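Local structure of HTH marR-type domain-containing protein (Streptococcus agalactiae serotype III, 7DVR) at residues H41-P46 with L98-A103; D54-L59 with S64-L69; R72-K75 with A80-P83; V82-K85 with K91-Y94. The protein senses heme as the regulator PefR, a MarR-type helix-turn-helix protein that probably binds DNA and controls transcription. All coordinates share one frame; numbering follows the deposited sequence.

Interaction 1: residues H41-P46 with L98-A103; sequences HLYKHP and LGKQKA
Tyr43 and Ala103 meet within the winged helix-turn-helix domain of a MarR-type regulator, where the C-terminal turn of helix 34-44 lies against the first turns of helix 97-117. Lys100 adds a looser touch. The backbones come nearest at Tyr43 and Lys100, with CA atoms 6.7 Å apart. The main touch is a CH-pi contact. The methyl CB of Ala103 lies over one face of the Tyr43 ring, displaced from the centre toward the rim. CB of Ala103 is 4.2 Å from the centroid of the Tyr43 ring, 25° off the ring normal. Its nearest ring atom is CG of Tyr43, at 3.8 Å from Ala103 CB. The inner end of the ring therefore takes the methyl. CG of Tyr43 is anti to the backbone N (chi1 -170°), which carries the ring out toward the other helix. Farther out along the same ring, CE1 of Tyr43 is 4.2 Å from the backbone O of Lys100, in an oblique approach. CE1 of Tyr43 is also 4.3 Å from CB of Lys100. Beyond CB, the lysine chain runs away from helix 34-44. The contact is small and largely apolar, about 129 Å² summed over both sides. Ala103 is buried and also packs on Val39 and Met40, about one turn earlier on helix 34-44. Tyr43 and Lys100 both touch Leu95, at the end of strand 91-95. The Ala103 methyl on the Tyr43 ring joins helix 34-44, which packs against the helix-turn-helix, to helix 97-117, which follows the wing, within the MarR winged-helix fold.

Interaction 2: residues D54-L59 with S64-L69; sequences DAEEIL and SVASNL
Helices 52-59 and 63-75 come closest at Glu56 and Ala66, whose CA atoms are 5.6 Å apart. The side chains meet at two places. At the first, the methyl CB of Ala66 faces the aliphatic part of Glu56, and CG of Glu56 is 3.5 Å from CB of Ala66. Here the glutamate offers a methylene group to the neighbouring helix. Its CG stands beside the backbone N (chi1 -63°), and the chain beyond is extended. The small alanine side chain allows this near approach of the backbones. The two helices, joined by a short turn, form the helix-turn-helix unit of the MarR domain. In this family the second helix of the unit is the recognition helix, so helix 63-75 probably reads DNA. At the second place, Leu59 and Leu69 reach toward each other, tip to tip. CD1 of Leu59 is 3.6 Å from CD2 of Leu69. A chi1 of 176° sends the Leu69 branch out toward Leu59. Leu69 is buried, and both leucines also pack on Leu38 of helix 34-44.

Interaction 3: residues R72-K75 with A80-P83; sequences RMEK and AIVP
A chi1 of -177° swings the Glu74 chain away from its own amide, and the chain stays extended beyond CG, so it reaches Ile81. Its carboxylate arrives at the start of strand 79-83. Ile81 sets CG1 beside its own backbone N (chi1 -65°), which brings CG1 and CD1 onto the same carboxylate. The two side chains cross at about a right angle. The carboxylate oxygens have different partners. OE2 of Glu74 accepts a weak hydrogen bond from the backbone N of Ile81, 3.3 Å long and bent to 146° at the hydrogen. OE1 of Glu74 lies against the aliphatic end of Ile81, 3.2 Å from CD1. One flat group therefore meets both a backbone N-H and a hydrocarbon branch. The backbones approach most nearly at Glu74 and Ala80, with CA atoms 5.9 Å apart. This is a surface contact between the end of the probable recognition helix and the first strand of the wing. Around it, Met73 of helix 63-75 packs on Leu38 and Val39 of helix 34-44. Ile81 packs on Leu93 and Lys91 of strand 91-95, its antiparallel neighbour in the sheet.

Interaction 4: residues V82-K85 with K91-Y94; sequences VPSK and KYLY
Lys91 bends back over Pro83 in the antiparallel wing hairpin of strands 79-83 and 91-95. The two residues form a non-hydrogen-bonded pair with CA atoms 4.2 Å apart. The bend at chi2 (-41°) turns the lysine chain across the proline ring, and NZ of Lys91 is 3.7 Å from CG of Pro83. Tyr92 comes next and pairs with Val82 on the other face of the sheet. This hydrogen-bonded pair has two backbone bonds. Val82 N donates to Tyr92 O at 2.7 Å, nearly straight at 166°. Tyr92 N donates back to Val82 O at 3.0 Å. The Tyr92 ring leans toward Ser84, with CE2 of Tyr92 3.7 Å from CB of Ser84. A water is hydrogen-bonded to Tyr92 OH at 2.7 Å and only weakly to Ser84 OG, which also bonds Thr86. At Tyr94, the ring edge meets the valine: CE2 of Tyr94 is 3.9 Å from CB of Val82. A second water lies at the edge of this ring, 2.6 Å from Tyr94 OH, and donates to Val82 O. That oxygen thus takes bonds from both the backbone and solvent. The backbone pair fixes the strand register. One water links Tyr94 OH to the strand at Val82 O, and another links Tyr92 OH weakly to Ser84 just beyond it, as suits a wing at the protein surface.

In the fold
Interactions 3 and 4 lie closest together, with centres 9 Å apart. They share Val82 and Pro83 on strand 79-83, and Ala80 N lies 2.7 Å from Tyr94 O, a probable hydrogen bond between them. Helix 63-75 serves interactions 2 and 3, and strand 79-83 of the wing follows it in the chain. Helix 34-44 links interaction 1 to the rest: Leu42 CD2 packs 3.7 Å from Leu93 O of interaction 4, and His41 packs on Ile58 of interaction 2. All four lie away from the heme sites. A heme lies about 11 Å from the Leu59 side chain and about 13 Å from that of Ala103. The axial ligand His114 is on helix 97-117. A cobalt ion lies about 4 Å from the Tyr94 side chain.

Interaction 1: residues H41-P46 with L98-A103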
loop_
_atom_site.group_PDB
_atom_site.type_symbol
_atom_site.label_atom_id
_atom_site.label_comp_id
_atom_site.label_asym_id
_atom_site.label_seq_id
_atom_site.Cartn_x
_atom_site.Cartn_y
_atom_site.Cartn_z
ATOM N N HIS A 41 4.122 -10.229 25.258
ATOM C CA HIS A 41 5.461 -10.436 25.864
ATOM C C HIS A 41 5.324 -10.601 27.378
ATOM O O HIS A 41 5.776 -11.664 27.915
ATOM C CB HIS A 41 6.444 -9.345 25.501
ATOM C CG HIS A 41 7.863 -9.771 25.754
ATOM N ND1 HIS A 41 8.628 -10.397 24.773
ATOM C CD2 HIS A 41 8.645 -9.705 26.855
ATOM C CE1 HIS A 41 9.830 -10.695 25.255
ATOM N NE2 HIS A 41 9.884 -10.268 26.535
ATOM N N LEU A 42 4.691 -9.638 28.042
ATOM C CA LEU A 42 4.366 -9.744 29.478
ATOM C C LEU A 42 3.687 -11.078 29.769
ATOM O O LEU A 42 4.090 -11.778 30.715
ATOM C CB LEU A 42 3.519 -8.550 29.937
ATOM C CG LEU A 42 4.231 -7.204 29.936
ATOM C CD1 LEU A 42 3.334 -5.995 30.141
ATOM C CD2 LEU A 42 5.355 -7.204 30.998
ATOM N N TYR A 43 2.669 -11.436 28.994
ATOM C CA TYR A 43 1.802 -12.586 29.344
ATOM C C TYR A 43 2.622 -13.869 29.249
ATOM O O TYR A 43 2.444 -14.787 30.084
ATOM C CB TYR A 43 0.619 -12.695 28.404
ATOM C CG TYR A 43 -0.426 -13.696 28.868
ATOM C CD1 TYR A 43 -1.168 -13.493 30.026
ATOM C CD2 TYR A 43 -0.637 -14.871 28.171
ATOM C CE1 TYR A 43 -2.124 -14.417 30.459
ATOM C CE2 TYR A 43 -1.599 -15.794 28.576
ATOM C CZ TYR A 43 -2.339 -15.577 29.726
ATOM O OH TYR A 43 -3.242 -16.529 30.107
ATOM N N LYS A 44 3.541 -13.903 28.284
ATOM C CA LYS A 44 4.220 -15.179 27.943
ATOM C C LYS A 44 5.503 -15.343 28.757
ATOM O O LYS A 44 6.082 -16.429 28.730
ATOM C CB LYS A 44 4.414 -15.309 26.434
ATOM C CG LYS A 44 3.119 -15.632 25.679
ATOM C CD LYS A 44 3.348 -16.207 24.298
ATOM C CE LYS A 44 3.482 -15.170 23.196
ATOM N NZ LYS A 44 2.784 -15.576 21.953
ATOM N N HIS A 45 5.932 -14.317 29.471
ATOM C CA HIS A 45 7.147 -14.388 30.327
ATOM C C HIS A 45 6.879 -13.811 31.715
ATOM O O HIS A 45 7.638 -12.979 32.177
ATOM C CB HIS A 45 8.308 -13.667 29.616
ATOM C CG HIS A 45 8.544 -14.117 28.209
ATOM N ND1 HIS A 45 8.895 -15.425 27.911
ATOM C CD2 HIS A 45 8.527 -13.448 27.027
ATOM C CE1 HIS A 45 9.071 -15.543 26.609
ATOM N NE2 HIS A 45 8.816 -14.346 26.042
ATOM N N PRO A 46 5.948 -14.366 32.510
ATOM C CA PRO A 46 5.604 -13.815 33.829
ATOM C C PRO A 46 6.711 -13.954 34.899
ATOM O O PRO A 46 6.710 -13.141 35.823
ATOM C CB PRO A 46 4.379 -14.607 34.232
ATOM C CG PRO A 46 4.550 -15.945 33.514
ATOM C CD PRO A 46 5.247 -15.627 32.212
ATOM N N LEU A 98 -7.292 -7.274 33.384
ATOM C CA LEU A 98 -7.885 -6.877 32.075
ATOM C C LEU A 98 -6.853 -7.078 30.971
ATOM O O LEU A 98 -7.216 -7.557 29.895
ATOM C CB LEU A 98 -8.266 -5.391 32.059
ATOM C CG LEU A 98 -8.844 -4.959 30.707
ATOM C CD1 LEU A 98 -10.100 -5.766 30.378
ATOM C CD2 LEU A 98 -9.132 -3.473 30.669
ATOM N N GLY A 99 -5.588 -6.843 31.281
ATOM C CA GLY A 99 -4.576 -6.898 30.233
ATOM C C GLY A 99 -4.453 -8.379 29.961
ATOM O O GLY A 99 -4.142 -8.748 28.882
ATOM N N LYS A 100 -4.660 -9.222 30.956
ATOM C CA LYS A 100 -4.484 -10.679 30.794
ATOM C C LYS A 100 -5.661 -11.308 29.960
ATOM O O LYS A 100 -5.469 -12.214 29.064
ATOM C CB LYS A 100 -4.468 -11.263 32.193
ATOM C CG LYS A 100 -3.206 -11.071 32.993
ATOM C CD LYS A 100 -3.316 -11.563 34.396
ATOM C CE LYS A 100 -2.033 -11.291 35.146
ATOM N NZ LYS A 100 -1.885 -11.987 36.438
ATOM N N GLN A 101 -6.870 -10.953 30.299
ATOM C CA GLN A 101 -8.057 -11.221 29.427
ATOM C C GLN A 101 -7.791 -10.787 27.968
ATOM O O GLN A 101 -7.995 -11.637 27.004
ATOM C CB GLN A 101 -9.253 -10.444 29.997
ATOM C CG GLN A 101 -9.561 -10.797 31.442
ATOM C CD GLN A 101 -11.020 -11.055 31.696
ATOM O OE1 GLN A 101 -11.874 -10.326 31.183
ATOM N NE2 GLN A 101 -11.306 -12.088 32.483
ATOM N N LYS A 102 -7.419 -9.516 27.761
ATOM C CA LYS A 102 -7.050 -8.991 26.448
ATOM C C LYS A 102 -6.023 -9.886 25.815
ATOM O O LYS A 102 -6.088 -10.045 24.634
ATOM C CB LYS A 102 -6.486 -7.585 26.517
ATOM C CG LYS A 102 -7.482 -6.539 26.880
ATOM C CD LYS A 102 -8.589 -6.434 25.846
ATOM C CE LYS A 102 -9.445 -5.242 26.135
ATOM N NZ LYS A 102 -10.771 -5.438 25.501
ATOM N N ALA A 103 -4.976 -10.334 26.544
ATOM C CA ALA A 103 -3.946 -11.210 25.959
ATOM C C ALA A 103 -4.543 -12.525 25.425
ATOM O O ALA A 103 -4.123 -12.983 24.345
ATOM C CB ALA A 103 -2.897 -11.515 26.990
#

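Interaction 2: residues D54-L59 with S64-L69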
loop_
_atom_site.group_PDB
_atom_site.type_symbol
_atom_site.label_atom_id
_atom_site.label_comp_id
_atom_site.label_asym_id
_atom_site.label_seq_id
_atom_site.Cartn_x
_atom_site.Cartn_y
_atom_site.Cartn_z
ATOM N N ASP A 54 13.283 -1.814 28.851
ATOM C CA ASP A 54 13.187 -3.106 28.130
ATOM C C ASP A 54 12.231 -2.909 26.964
ATOM O O ASP A 54 12.494 -3.462 25.862
ATOM C CB ASP A 54 12.806 -4.262 29.062
ATOM C CG ASP A 54 13.845 -4.570 30.134
ATOM O OD1 ASP A 54 15.012 -4.631 29.820
ATOM O OD2 ASP A 54 13.471 -4.778 31.267
ATOM N N ALA A 55 11.132 -2.176 27.188
ATOM C CA ALA A 55 10.138 -1.965 26.108
ATOM C C ALA A 55 10.816 -1.334 24.874
ATOM O O ALA A 55 10.681 -1.894 23.762
ATOM C CB ALA A 55 8.963 -1.155 26.602
ATOM N N GLU A 56 11.547 -0.227 25.059
ATOM C CA GLU A 56 12.351 0.430 23.978
ATOM C C GLU A 56 13.174 -0.612 23.212
ATOM O O GLU A 56 13.133 -0.651 21.972
ATOM C CB GLU A 56 13.364 1.447 24.524
ATOM C CG GLU A 56 12.768 2.636 25.247
ATOM C CD GLU A 56 13.693 3.374 26.206
ATOM O OE1 GLU A 56 14.866 3.464 25.940
ATOM O OE2 GLU A 56 13.201 3.858 27.217
ATOM N N GLU A 57 13.963 -1.409 23.925
ATOM C CA GLU A 57 14.854 -2.362 23.243
ATOM C C GLU A 57 14.023 -3.360 22.476
ATOM O O GLU A 57 14.399 -3.638 21.377
ATOM C CB GLU A 57 15.819 -3.054 24.197
ATOM C CG GLU A 57 16.932 -2.133 24.595
ATOM C CD GLU A 57 17.663 -2.543 25.858
ATOM O OE1 GLU A 57 18.137 -3.695 25.917
ATOM O OE2 GLU A 57 17.780 -1.709 26.761
ATOM N N ILE A 58 12.967 -3.898 23.076
ATOM C CA ILE A 58 12.143 -4.976 22.452
ATOM C C ILE A 58 11.479 -4.475 21.171
ATOM O O ILE A 58 11.324 -5.284 20.237
ATOM C CB ILE A 58 11.078 -5.479 23.429
ATOM C CG1 ILE A 58 11.685 -6.193 24.639
ATOM C CG2 ILE A 58 10.085 -6.383 22.727
ATOM C CD1 ILE A 58 10.745 -6.217 25.846
ATOM N N LEU A 59 11.058 -3.212 21.126
ATOM C CA LEU A 59 10.354 -2.665 19.929
ATOM C C LEU A 59 11.252 -1.762 19.069
ATOM O O LEU A 59 10.739 -1.148 18.125
ATOM C CB LEU A 59 9.166 -1.868 20.434
ATOM C CG LEU A 59 8.107 -2.680 21.158
ATOM C CD1 LEU A 59 7.071 -1.726 21.709
ATOM C CD2 LEU A 59 7.442 -3.706 20.233
ATOM N N SER A 64 11.072 8.470 24.240
ATOM C CA SER A 64 9.882 9.351 24.151
ATOM C C SER A 64 8.672 8.580 23.601
ATOM O O SER A 64 7.551 8.796 24.047
ATOM C CB SER A 64 10.176 10.456 23.219
ATOM O OG SER A 64 10.396 9.895 21.931
ATOM N N VAL A 65 8.892 7.742 22.600
ATOM C CA VAL A 65 7.817 6.967 21.921
ATOM C C VAL A 65 7.384 5.896 22.926
ATOM O O VAL A 65 6.152 5.808 23.232
ATOM C CB VAL A 65 8.322 6.398 20.574
ATOM C CG1 VAL A 65 7.295 5.521 19.868
ATOM C CG2 VAL A 65 8.783 7.524 19.639
ATOM N N ALA A 66 8.367 5.145 23.471
ATOM C CA ALA A 66 8.149 4.053 24.455
ATOM C C ALA A 66 7.283 4.577 25.576
ATOM O O ALA A 66 6.399 3.865 26.077
ATOM C CB ALA A 66 9.436 3.543 25.048
ATOM N N SER A 67 7.609 5.777 26.001
ATOM C CA SER A 67 6.940 6.432 27.125
ATOM C C SER A 67 5.491 6.765 26.730
ATOM O O SER A 67 4.549 6.703 27.590
ATOM C CB SER A 67 7.711 7.632 27.502
ATOM O OG SER A 67 6.922 8.382 28.410
ATOM N N ASN A 68 5.290 7.159 25.476
ATOM C CA ASN A 68 3.918 7.529 25.055
ATOM C C ASN A 68 3.123 6.247 24.967
ATOM O O ASN A 68 1.973 6.235 25.415
ATOM C CB ASN A 68 3.893 8.272 23.732
ATOM C CG ASN A 68 4.342 9.709 23.899
ATOM O OD1 ASN A 68 5.258 10.165 23.216
ATOM N ND2 ASN A 68 3.705 10.423 24.817
ATOM N N LEU A 69 3.718 5.238 24.347
ATOM C CA LEU A 69 3.089 3.912 24.222
ATOM C C LEU A 69 2.658 3.379 25.583
ATOM O O LEU A 69 1.507 2.952 25.664
ATOM C CB LEU A 69 4.048 2.929 23.574
ATOM C CG LEU A 69 3.522 1.508 23.483
ATOM C CD1 LEU A 69 2.321 1.478 22.547
ATOM C CD2 LEU A 69 4.618 0.559 23.012
#

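Interaction 3: residues R72-K75 with A80-P83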
loop_
_atom_site.group_PDB
_atom_site.type_symbol
_atom_site.label_atom_id
_atom_site.label_comp_id
_atom_site.label_asym_id
_atom_site.label_seq_id
_atom_site.Cartn_x
_atom_site.Cartn_y
_atom_site.Cartn_z
ATOM N N ARG A 72 -0.359 5.163 27.314
ATOM C CA ARG A 72 -1.623 4.805 26.618
ATOM C C ARG A 72 -2.040 3.370 26.938
ATOM O O ARG A 72 -3.226 3.089 26.986
ATOM C CB ARG A 72 -1.454 4.933 25.112
ATOM C CG ARG A 72 -1.814 6.315 24.599
ATOM C CD ARG A 72 -0.972 6.618 23.379
ATOM N NE ARG A 72 -1.041 5.550 22.392
ATOM C CZ ARG A 72 -0.058 5.187 21.566
ATOM N NH1 ARG A 72 1.124 5.778 21.611
ATOM N NH2 ARG A 72 -0.267 4.219 20.689
ATOM N N MET A 73 -1.100 2.461 27.159
ATOM C CA MET A 73 -1.451 1.089 27.590
ATOM C C MET A 73 -2.072 1.158 28.983
ATOM O O MET A 73 -3.072 0.517 29.196
ATOM C CB MET A 73 -0.229 0.178 27.570
ATOM C CG MET A 73 0.245 -0.095 26.161
ATOM S SD MET A 73 1.804 -0.996 26.102
ATOM C CE MET A 73 1.146 -2.614 26.513
ATOM N N GLU A 74 -1.514 1.981 29.862
ATOM C CA GLU A 74 -2.022 2.234 31.230
ATOM C C GLU A 74 -3.417 2.860 31.125
ATOM O O GLU A 74 -4.322 2.335 31.787
ATOM C CB GLU A 74 -1.081 3.128 32.041
ATOM C CG GLU A 74 -1.507 3.357 33.480
ATOM C CD GLU A 74 -0.407 3.897 34.392
ATOM O OE1 GLU A 74 0.209 4.910 34.008
ATOM O OE2 GLU A 74 -0.124 3.277 35.498
ATOM N N LYS A 75 -3.556 3.923 30.336
ATOM C CA LYS A 75 -4.875 4.594 30.048
ATOM C C LYS A 75 -5.913 3.552 29.680
ATOM O O LYS A 75 -7.020 3.547 30.248
ATOM C CB LYS A 75 -4.745 5.626 28.926
ATOM C CG LYS A 75 -4.414 7.031 29.419
ATOM C CD LYS A 75 -3.755 7.963 28.395
ATOM C CE LYS A 75 -3.408 9.337 28.945
ATOM N NZ LYS A 75 -4.577 10.259 28.941
ATOM N N ALA A 80 -0.180 -1.809 34.729
ATOM C CA ALA A 80 0.133 -0.829 35.786
ATOM C C ALA A 80 1.644 -0.537 35.718
ATOM O O ALA A 80 2.466 -1.407 35.329
ATOM C CB ALA A 80 -0.213 -1.388 37.135
ATOM N N ILE A 81 1.992 0.718 35.930
ATOM C CA ILE A 81 3.388 1.231 35.794
ATOM C C ILE A 81 3.843 1.452 37.227
ATOM O O ILE A 81 3.300 2.389 37.846
ATOM C CB ILE A 81 3.506 2.578 35.044
ATOM C CG1 ILE A 81 3.096 2.542 33.566
ATOM C CG2 ILE A 81 4.924 3.138 35.217
ATOM C CD1 ILE A 81 3.005 3.920 32.924
ATOM N N VAL A 82 4.824 0.727 37.736
ATOM C CA VAL A 82 5.169 0.908 39.172
ATOM C C VAL A 82 6.679 1.063 39.261
ATOM O O VAL A 82 7.438 0.218 38.790
ATOM C CB VAL A 82 4.696 -0.291 40.008
ATOM C CG1 VAL A 82 5.210 -0.198 41.433
ATOM C CG2 VAL A 82 3.187 -0.515 39.928
ATOM N N PRO A 83 7.188 2.175 39.785
ATOM C CA PRO A 83 8.661 2.298 39.902
ATOM C C PRO A 83 9.333 1.167 40.705
ATOM O O PRO A 83 8.709 0.642 41.649
ATOM C CB PRO A 83 8.804 3.632 40.611
ATOM C CG PRO A 83 7.522 4.388 40.379
ATOM C CD PRO A 83 6.465 3.315 40.387
#

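Interaction 4: residues V82-K85 with K91-Y94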
loop_
_atom_site.group_PDB
_atom_site.type_symbol
_atom_site.label_atom_id
_atom_site.label_comp_id
_atom_site.label_asym_id
_atom_site.label_seq_id
_atom_site.Cartn_x
_atom_site.Cartn_y
_atom_site.Cartn_z
ATOM N N VAL A 82 4.824 0.727 37.736
ATOM C CA VAL A 82 5.169 0.908 39.172
ATOM C C VAL A 82 6.679 1.063 39.261
ATOM O O VAL A 82 7.438 0.218 38.790
ATOM C CB VAL A 82 4.696 -0.291 40.008
ATOM C CG1 VAL A 82 5.210 -0.198 41.433
ATOM C CG2 VAL A 82 3.187 -0.515 39.928
ATOM N N PRO A 83 7.188 2.175 39.785
ATOM C CA PRO A 83 8.661 2.298 39.902
ATOM C C PRO A 83 9.333 1.167 40.705
ATOM O O PRO A 83 8.709 0.642 41.649
ATOM C CB PRO A 83 8.804 3.632 40.611
ATOM C CG PRO A 83 7.522 4.388 40.379
ATOM C CD PRO A 83 6.465 3.315 40.387
ATOM N N SER A 84 10.591 0.840 40.387
ATOM C CA SER A 84 11.393 -0.173 41.119
ATOM C C SER A 84 11.458 0.265 42.580
ATOM O O SER A 84 11.670 1.459 42.819
ATOM C CB SER A 84 12.748 -0.351 40.504
ATOM O OG SER A 84 13.547 -1.228 41.279
ATOM N N LYS A 85 11.245 -0.659 43.512
ATOM C CA LYS A 85 11.243 -0.373 44.969
ATOM C C LYS A 85 12.655 0.041 45.407
ATOM O O LYS A 85 12.797 0.914 46.267
ATOM C CB LYS A 85 10.867 -1.633 45.742
ATOM C CG LYS A 85 10.993 -1.517 47.255
ATOM C CD LYS A 85 9.731 -1.036 47.942
ATOM C CE LYS A 85 10.006 -0.351 49.260
ATOM N NZ LYS A 85 9.024 0.728 49.506
ATOM N N LYS A 91 11.212 2.110 35.799
ATOM C CA LYS A 91 9.741 1.950 35.811
ATOM C C LYS A 91 9.463 0.548 35.349
ATOM O O LYS A 91 9.755 0.275 34.176
ATOM C CB LYS A 91 9.038 2.876 34.820
ATOM C CG LYS A 91 9.123 4.363 35.097
ATOM C CD LYS A 91 8.972 4.778 36.546
ATOM C CE LYS A 91 9.633 6.118 36.781
ATOM N NZ LYS A 91 9.658 6.485 38.218
ATOM N N TYR A 92 8.751 -0.254 36.153
ATOM C CA TYR A 92 8.394 -1.588 35.672
ATOM C C TYR A 92 6.876 -1.622 35.316
ATOM O O TYR A 92 6.090 -0.828 35.856
ATOM C CB TYR A 92 8.651 -2.613 36.754
ATOM C CG TYR A 92 10.095 -3.085 36.894
ATOM C CD1 TYR A 92 10.767 -3.756 35.858
ATOM C CD2 TYR A 92 10.750 -2.821 38.060
ATOM C CE1 TYR A 92 12.102 -4.125 35.969
ATOM C CE2 TYR A 92 12.109 -3.138 38.167
ATOM C CZ TYR A 92 12.750 -3.845 37.160
ATOM O OH TYR A 92 14.042 -4.231 37.462
ATOM N N LEU A 93 6.543 -2.458 34.335
ATOM C CA LEU A 93 5.228 -2.688 33.738
ATOM C C LEU A 93 4.660 -4.041 34.177
ATOM O O LEU A 93 5.358 -5.087 33.975
ATOM C CB LEU A 93 5.304 -2.628 32.198
ATOM C CG LEU A 93 6.188 -1.513 31.624
ATOM C CD1 LEU A 93 6.062 -1.328 30.159
ATOM C CD2 LEU A 93 5.773 -0.215 32.229
ATOM N N TYR A 94 3.361 -4.079 34.534
ATOM C CA TYR A 94 2.711 -5.337 34.957
ATOM C C TYR A 94 1.336 -5.385 34.349
ATOM O O TYR A 94 0.655 -4.367 34.309
ATOM C CB TYR A 94 2.517 -5.465 36.451
ATOM C CG TYR A 94 3.811 -5.265 37.216
ATOM C CD1 TYR A 94 4.749 -6.290 37.380
ATOM C CD2 TYR A 94 4.160 -3.999 37.635
ATOM C CE1 TYR A 94 5.969 -6.065 38.014
ATOM C CE2 TYR A 94 5.373 -3.796 38.349
ATOM C CZ TYR A 94 6.272 -4.822 38.527
ATOM O OH TYR A 94 7.432 -4.614 39.233
HETATM O O HOH W 1 7.936 -2.469 40.564
HETATM O O HOH W 2 15.559 -2.804 39.136
#